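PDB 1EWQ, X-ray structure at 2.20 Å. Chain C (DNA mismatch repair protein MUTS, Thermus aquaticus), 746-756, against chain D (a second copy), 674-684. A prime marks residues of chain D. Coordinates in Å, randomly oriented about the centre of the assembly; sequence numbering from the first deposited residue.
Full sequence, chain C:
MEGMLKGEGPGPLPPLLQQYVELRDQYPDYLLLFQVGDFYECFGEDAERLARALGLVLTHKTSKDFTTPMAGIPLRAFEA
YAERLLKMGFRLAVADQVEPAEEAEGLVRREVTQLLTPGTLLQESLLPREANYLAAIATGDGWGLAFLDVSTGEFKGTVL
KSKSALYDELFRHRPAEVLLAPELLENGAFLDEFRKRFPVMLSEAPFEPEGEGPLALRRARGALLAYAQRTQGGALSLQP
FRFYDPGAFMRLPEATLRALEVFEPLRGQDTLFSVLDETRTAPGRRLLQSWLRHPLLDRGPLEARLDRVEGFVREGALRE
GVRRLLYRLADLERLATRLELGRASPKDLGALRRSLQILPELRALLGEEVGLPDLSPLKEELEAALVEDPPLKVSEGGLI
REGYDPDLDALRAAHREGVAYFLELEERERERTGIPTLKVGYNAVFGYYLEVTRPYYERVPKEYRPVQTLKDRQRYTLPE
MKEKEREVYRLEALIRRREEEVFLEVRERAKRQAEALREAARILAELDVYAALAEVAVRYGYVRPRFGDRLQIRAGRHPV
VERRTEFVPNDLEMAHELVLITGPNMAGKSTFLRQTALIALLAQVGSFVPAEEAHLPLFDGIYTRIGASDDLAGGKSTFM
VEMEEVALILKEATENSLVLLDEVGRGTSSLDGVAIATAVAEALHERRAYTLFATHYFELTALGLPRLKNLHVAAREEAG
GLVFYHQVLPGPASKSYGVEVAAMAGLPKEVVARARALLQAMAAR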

ATOM      1  N   GLY C 746      33.396   7.138 -14.848  1.00 33.10           N
ATOM      2  CA  GLY C 746      34.459   7.031 -13.867  1.00 32.38           C
ATOM      3  C   GLY C 746      35.478   5.917 -14.057  1.00 31.72           C
ATOM      4  O   GLY C 746      36.304   5.705 -13.178  1.00 31.62           O
ATOM      5  N   LEU C 747      35.421   5.189 -15.168  1.00 31.71           N
ATOM      6  CA  LEU C 747      36.411   4.135 -15.411  1.00 31.80           C
ATOM      7  C   LEU C 747      37.777   4.809 -15.332  1.00 31.72           C
ATOM      8  O   LEU C 747      37.971   5.901 -15.864  1.00 31.32           O
ATOM      9  N   PRO C 748      38.740   4.176 -14.652  1.00 31.94           N
ATOM     10  CA  PRO C 748      40.074   4.785 -14.547  1.00 31.89           C
ATOM     11  C   PRO C 748      40.654   5.126 -15.927  1.00 31.93           C
ATOM     12  O   PRO C 748      40.421   4.408 -16.901  1.00 31.36           O
ATOM     13  N   LYS C 749      41.405   6.225 -15.999  1.00 31.83           N
ATOM     14  CA  LYS C 749      42.023   6.667 -17.253  1.00 31.69           C
ATOM     15  C   LYS C 749      42.804   5.605 -18.032  1.00 31.30           C
ATOM     16  O   LYS C 749      42.594   5.452 -19.242  1.00 31.04           O
ATOM     17  N   GLU C 750      43.704   4.879 -17.365  1.00 30.86           N
ATOM     18  CA  GLU C 750      44.496   3.867 -18.074  1.00 30.66           C
ATOM     19  C   GLU C 750      43.630   2.757 -18.666  1.00 30.12           C
ATOM     20  O   GLU C 750      43.933   2.245 -19.739  1.00 29.88           O
ATOM     21  N   VAL C 751      42.562   2.379 -17.968  1.00 29.58           N
ATOM     22  CA  VAL C 751      41.671   1.339 -18.479  1.00 29.27           C
ATOM     23  C   VAL C 751      40.928   1.889 -19.706  1.00 29.33           C
ATOM     24  O   VAL C 751      40.743   1.196 -20.707  1.00 29.49           O
ATOM     25  N   VAL C 752      40.513   3.146 -19.631  1.00 29.17           N
ATOM     26  CA  VAL C 752      39.832   3.781 -20.751  1.00 28.94           C
ATOM     27  C   VAL C 752      40.817   3.876 -21.917  1.00 28.97           C
ATOM     28  O   VAL C 752      40.458   3.657 -23.075  1.00 28.94           O
ATOM     29  N   ALA C 753      42.069   4.191 -21.595  1.00 29.05           N
ATOM     30  CA  ALA C 753      43.107   4.343 -22.606  1.00 29.00           C
ATOM     31  C   ALA C 753      43.380   3.019 -23.297  1.00 29.11           C
ATOM     32  O   ALA C 753      43.540   2.968 -24.513  1.00 28.64           O
ATOM     33  N   ARG C 754      43.433   1.950 -22.513  1.00 29.33           N
ATOM     34  CA  ARG C 754      43.665   0.628 -23.064  1.00 29.91           C
ATOM     35  C   ARG C 754      42.496   0.228 -23.979  1.00 30.66           C
ATOM     36  O   ARG C 754      42.699  -0.361 -25.044  1.00 30.18           O
ATOM     37  N   ALA C 755      41.272   0.553 -23.572  1.00 31.41           N
ATOM     38  CA  ALA C 755      40.106   0.226 -24.388  1.00 32.43           C
ATOM     39  C   ALA C 755      40.176   0.955 -25.737  1.00 33.45           C
ATOM     40  O   ALA C 755      39.875   0.364 -26.780  1.00 33.47           O
ATOM     41  N   ARG C 756      40.580   2.224 -25.732  1.00 34.43           N
ATOM     42  CA  ARG C 756      40.677   2.960 -26.996  1.00 36.37           C
ATOM     43  C   ARG C 756      41.710   2.298 -27.904  1.00 37.50           C
ATOM     44  O   ARG C 756      41.488   2.155 -29.115  1.00 37.54           O
TER
ATOM     45  N   VAL D 674      33.436  -5.090 -26.566  1.00 26.57           N
ATOM     46  CA  VAL D 674      34.520  -6.044 -26.351  1.00 26.25           C
ATOM     47  C   VAL D 674      35.786  -5.328 -25.859  1.00 26.09           C
ATOM     48  O   VAL D 674      36.472  -5.816 -24.959  1.00 25.70           O
ATOM     49  N   ALA D 675      36.092  -4.170 -26.441  1.00 25.56           N
ATOM     50  CA  ALA D 675      37.270  -3.414 -26.023  1.00 25.27           C
ATOM     51  C   ALA D 675      37.224  -3.153 -24.509  1.00 25.23           C
ATOM     52  O   ALA D 675      38.225  -3.298 -23.803  1.00 24.91           O
ATOM     53  N   ILE D 676      36.050  -2.772 -24.023  1.00 25.22           N
ATOM     54  CA  ILE D 676      35.850  -2.490 -22.604  1.00 25.53           C
ATOM     55  C   ILE D 676      36.036  -3.704 -21.693  1.00 25.58           C
ATOM     56  O   ILE D 676      36.764  -3.641 -20.710  1.00 25.81           O
ATOM     57  N   ALA D 677      35.374  -4.809 -22.010  1.00 25.62           N
ATOM     58  CA  ALA D 677      35.494  -5.982 -21.161  1.00 25.80           C
ATOM     59  C   ALA D 677      36.913  -6.521 -21.130  1.00 25.78           C
ATOM     60  O   ALA D 677      37.350  -7.073 -20.122  1.00 26.12           O
ATOM     61  N   THR D 678      37.631  -6.377 -22.237  1.00 25.30           N
ATOM     62  CA  THR D 678      38.999  -6.857 -22.304  1.00 24.80           C
ATOM     63  C   THR D 678      39.862  -6.014 -21.370  1.00 24.63           C
ATOM     64  O   THR D 678      40.609  -6.544 -20.545  1.00 24.49           O
ATOM     65  N   ALA D 679      39.734  -4.697 -21.486  1.00 24.25           N
ATOM     66  CA  ALA D 679      40.518  -3.793 -20.657  1.00 23.86           C
ATOM     67  C   ALA D 679      40.203  -4.007 -19.180  1.00 23.62           C
ATOM     68  O   ALA D 679      41.097  -3.961 -18.339  1.00 23.52           O
ATOM     69  N   VAL D 680      38.929  -4.227 -18.867  1.00 23.05           N
ATOM     70  CA  VAL D 680      38.527  -4.456 -17.484  1.00 22.21           C
ATOM     71  C   VAL D 680      39.097  -5.797 -16.999  1.00 22.34           C
ATOM     72  O   VAL D 680      39.605  -5.906 -15.886  1.00 21.81           O
ATOM     73  N   ALA D 681      39.010  -6.807 -17.856  1.00 22.69           N
ATOM     74  CA  ALA D 681      39.499  -8.148 -17.543  1.00 23.30           C
ATOM     75  C   ALA D 681      41.002  -8.106 -17.242  1.00 24.03           C
ATOM     76  O   ALA D 681      41.466  -8.655 -16.237  1.00 24.02           O
ATOM     77  N   GLU D 682      41.747  -7.434 -18.117  1.00 24.27           N
ATOM     78  CA  GLU D 682      43.185  -7.290 -17.971  1.00 25.00           C
ATOM     79  C   GLU D 682      43.555  -6.552 -16.686  1.00 25.00           C
ATOM     80  O   GLU D 682      44.498  -6.930 -15.992  1.00 25.00           O
ATOM     81  N   ALA D 683      42.828  -5.483 -16.381  1.00 25.19           N
ATOM     82  CA  ALA D 683      43.113  -4.720 -15.172  1.00 25.22           C
ATOM     83  C   ALA D 683      42.955  -5.619 -13.957  1.00 25.42           C
ATOM     84  O   ALA D 683      43.783  -5.588 -13.055  1.00 25.57           O
ATOM     85  N   LEU D 684      41.892  -6.425 -13.948  1.00 25.75           N
ATOM     86  CA  LEU D 684      41.620  -7.339 -12.840  1.00 26.26           C
ATOM     87  C   LEU D 684      42.616  -8.498 -12.816  1.00 26.64           C
ATOM     88  O   LEU D 684      42.981  -8.996 -11.749  1.00 26.90           O
TER

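Two helices from the two copies meet here, 749-756 of chain C and 674′-684′ of chain D, with an angle of 133° between their N-to-C directions and a closest axial approach of 8.3 Å. So close an approach matches the small residues at the crossing: the CA atoms of Ala755 and Ala675′ lie 4.9 Å apart. The CB of Ala675′ sits 3.5 Å from the carbonyl O of Ala755, so a methyl group packs directly against backbone.

Ala679′ is shared by three chain C residues, Val751, Arg754 and Ala755. Its CB, pointing toward chain C, lies 3.6 Å from Val751 O, 3.8 Å from Val751 CG1, 3.9 Å from Arg754 CG and 4.2 Å from Ala755 CB. Val751 also points toward its partner. With chi1 at 179° (t), it places CG1 against Ala679′ and lets CG2 approach Ala683′ CB at 4.1 Å, so both methyls are used.

Ile676′ leaves its backbone sideways, yet its end comes nearer. Both chi angles are m (-65° and -63°), and this conformation carries CD1 to 3.8 Å from Ala755 CB and 4.4 Å from Leu747 CD1. Leu747, in the loop before the helix, has chi1 between wells at -106° and chi2 t; its CD2 reaches Val680′ CG2 at 4.5 Å, a looser contact that extends the apolar patch.

The polar contact is a salt bridge. Arg754 (chi1 t, chi2 p, chi3 t) bends at chi2, then runs extended through chi3. Glu682′ (chi1 m, chi2 t) presents its carboxylate at the guanidinium edge, near its plane. Two hydrogen bonds result: Arg754 NE to Glu682′ OE1 at 2.8 Å, with an N-H...acceptor angle of 149°, and Arg754 NH2 to Glu682′ OE2 at 3.1 Å and a straighter 165°. Each carboxylate oxygen thus has its own donor.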

ATOM      1  CB  LEU C 747      36.255   3.516 -16.803  1.00 31.91           C
ATOM      2  CG  LEU C 747      35.661   2.114 -16.975  1.00 32.68           C
ATOM      3  CD1 LEU C 747      35.974   1.629 -18.376  1.00 32.61           C
ATOM      4  CD2 LEU C 747      36.236   1.132 -15.973  1.00 32.81           C
ATOM      5  CB  PRO C 748      40.886   3.713 -13.820  1.00 32.20           C
ATOM      6  CG  PRO C 748      39.847   3.041 -12.951  1.00 32.32           C
ATOM      7  CD  PRO C 748      38.661   2.916 -13.891  1.00 31.95           C
ATOM      8  CB  LYS C 749      42.955   7.853 -17.004  1.00 32.67           C
ATOM      9  CG  LYS C 749      42.351   9.212 -17.314  1.00 33.66           C
ATOM     10  CD  LYS C 749      41.322   9.604 -16.283  1.00 35.07           C
ATOM     11  CE  LYS C 749      40.776  10.995 -16.559  1.00 35.86           C
ATOM     12  NZ  LYS C 749      39.686  11.317 -15.606  1.00 36.45           N
ATOM     13  CB  GLU C 750      45.560   3.238 -17.169  1.00 31.04           C
ATOM     14  CG  GLU C 750      45.910   4.064 -15.973  1.00 31.89           C
ATOM     15  CD  GLU C 750      44.811   4.037 -14.944  1.00 31.95           C
ATOM     16  OE1 GLU C 750      44.601   2.964 -14.338  1.00 31.27           O
ATOM     17  OE2 GLU C 750      44.155   5.086 -14.765  1.00 32.35           O
ATOM     18  CB  VAL C 751      40.661   0.888 -17.400  1.00 28.98           C
ATOM     19  CG1 VAL C 751      39.723  -0.187 -17.967  1.00 28.60           C
ATOM     20  CG2 VAL C 751      41.415   0.347 -16.187  1.00 28.53           C
ATOM     21  CB  VAL C 752      39.371   5.207 -20.380  1.00 29.04           C
ATOM     22  CG1 VAL C 752      39.047   6.007 -21.640  1.00 28.68           C
ATOM     23  CG2 VAL C 752      38.169   5.127 -19.455  1.00 28.81           C
ATOM     24  CB  ALA C 753      44.384   4.891 -21.969  1.00 29.18           C
ATOM     25  CB  ARG C 754      43.834  -0.381 -21.924  1.00 30.02           C
ATOM     26  CG  ARG C 754      43.875  -1.838 -22.356  1.00 29.85           C
ATOM     27  CD  ARG C 754      44.982  -2.136 -23.365  1.00 29.83           C
ATOM     28  NE  ARG C 754      44.989  -3.559 -23.695  1.00 29.65           N
ATOM     29  CZ  ARG C 754      45.572  -4.088 -24.766  1.00 29.77           C
ATOM     30  NH1 ARG C 754      46.213  -3.315 -25.633  1.00 29.31           N
ATOM     31  NH2 ARG C 754      45.498  -5.397 -24.979  1.00 29.65           N
ATOM     32  CB  ALA C 755      38.814   0.594 -23.649  1.00 32.41           C
ATOM     33  CB  ARG C 756      41.056   4.432 -26.770  1.00 36.28           C
ATOM     34  CG  ARG C 756      40.000   5.266 -26.040  1.00 36.64           C
ATOM     35  CD  ARG C 756      40.295   6.764 -26.196  1.00 37.10           C
ATOM     36  NE  ARG C 756      39.401   7.623 -25.423  1.00 37.35           N
ATOM     37  CZ  ARG C 756      39.682   8.098 -24.212  1.00 38.05           C
ATOM     38  NH1 ARG C 756      40.840   7.803 -23.628  1.00 38.52           N
ATOM     39  NH2 ARG C 756      38.804   8.864 -23.579  1.00 38.22           N
TER
ATOM     40  CB  VAL D 674      34.838  -6.825 -27.647  1.00 26.41           C
ATOM     41  CG1 VAL D 674      35.950  -7.837 -27.392  1.00 26.58           C
ATOM     42  CG2 VAL D 674      33.586  -7.537 -28.142  1.00 26.65           C
ATOM     43  CB  ALA D 675      37.334  -2.096 -26.780  1.00 25.22           C
ATOM     44  CB  ILE D 676      34.437  -1.932 -22.340  1.00 26.11           C
ATOM     45  CG1 ILE D 676      34.275  -0.581 -23.032  1.00 26.60           C
ATOM     46  CG2 ILE D 676      34.183  -1.819 -20.839  1.00 25.62           C
ATOM     47  CD1 ILE D 676      35.214   0.479 -22.513  1.00 27.94           C
ATOM     48  CB  ALA D 677      34.532  -7.066 -21.623  1.00 26.19           C
ATOM     49  CB  THR D 678      39.548  -6.761 -23.747  1.00 25.26           C
ATOM     50  OG1 THR D 678      38.719  -7.549 -24.615  1.00 25.08           O
ATOM     51  CG2 THR D 678      41.007  -7.265 -23.816  1.00 24.73           C
ATOM     52  CB  ALA D 679      40.255  -2.322 -21.059  1.00 23.98           C
ATOM     53  CB  VAL D 680      36.978  -4.469 -17.348  1.00 21.79           C
ATOM     54  CG1 VAL D 680      36.570  -4.974 -15.956  1.00 20.70           C
ATOM     55  CG2 VAL D 680      36.421  -3.060 -17.593  1.00 21.08           C
ATOM     56  CB  ALA D 681      39.215  -9.080 -18.717  1.00 22.86           C
ATOM     57  CB  GLU D 682      43.768  -6.526 -19.170  1.00 25.09           C
ATOM     58  CG  GLU D 682      43.465  -7.152 -20.516  1.00 25.84           C
ATOM     59  CD  GLU D 682      44.216  -6.488 -21.649  1.00 26.45           C
ATOM     60  OE1 GLU D 682      44.574  -5.292 -21.525  1.00 27.01           O
ATOM     61  OE2 GLU D 682      44.438  -7.162 -22.669  1.00 26.60           O
ATOM     62  CB  ALA D 683      42.179  -3.509 -15.066  1.00 25.13           C
ATOM     63  CB  LEU D 684      40.182  -7.865 -12.937  1.00 26.07           C
ATOM     64  CG  LEU D 684      39.110  -6.859 -12.481  1.00 26.36           C
ATOM     65  CD1 LEU D 684      37.717  -7.306 -12.934  1.00 26.10           C
ATOM     66  CD2 LEU D 684      39.176  -6.731 -10.961  1.00 26.35           C
TER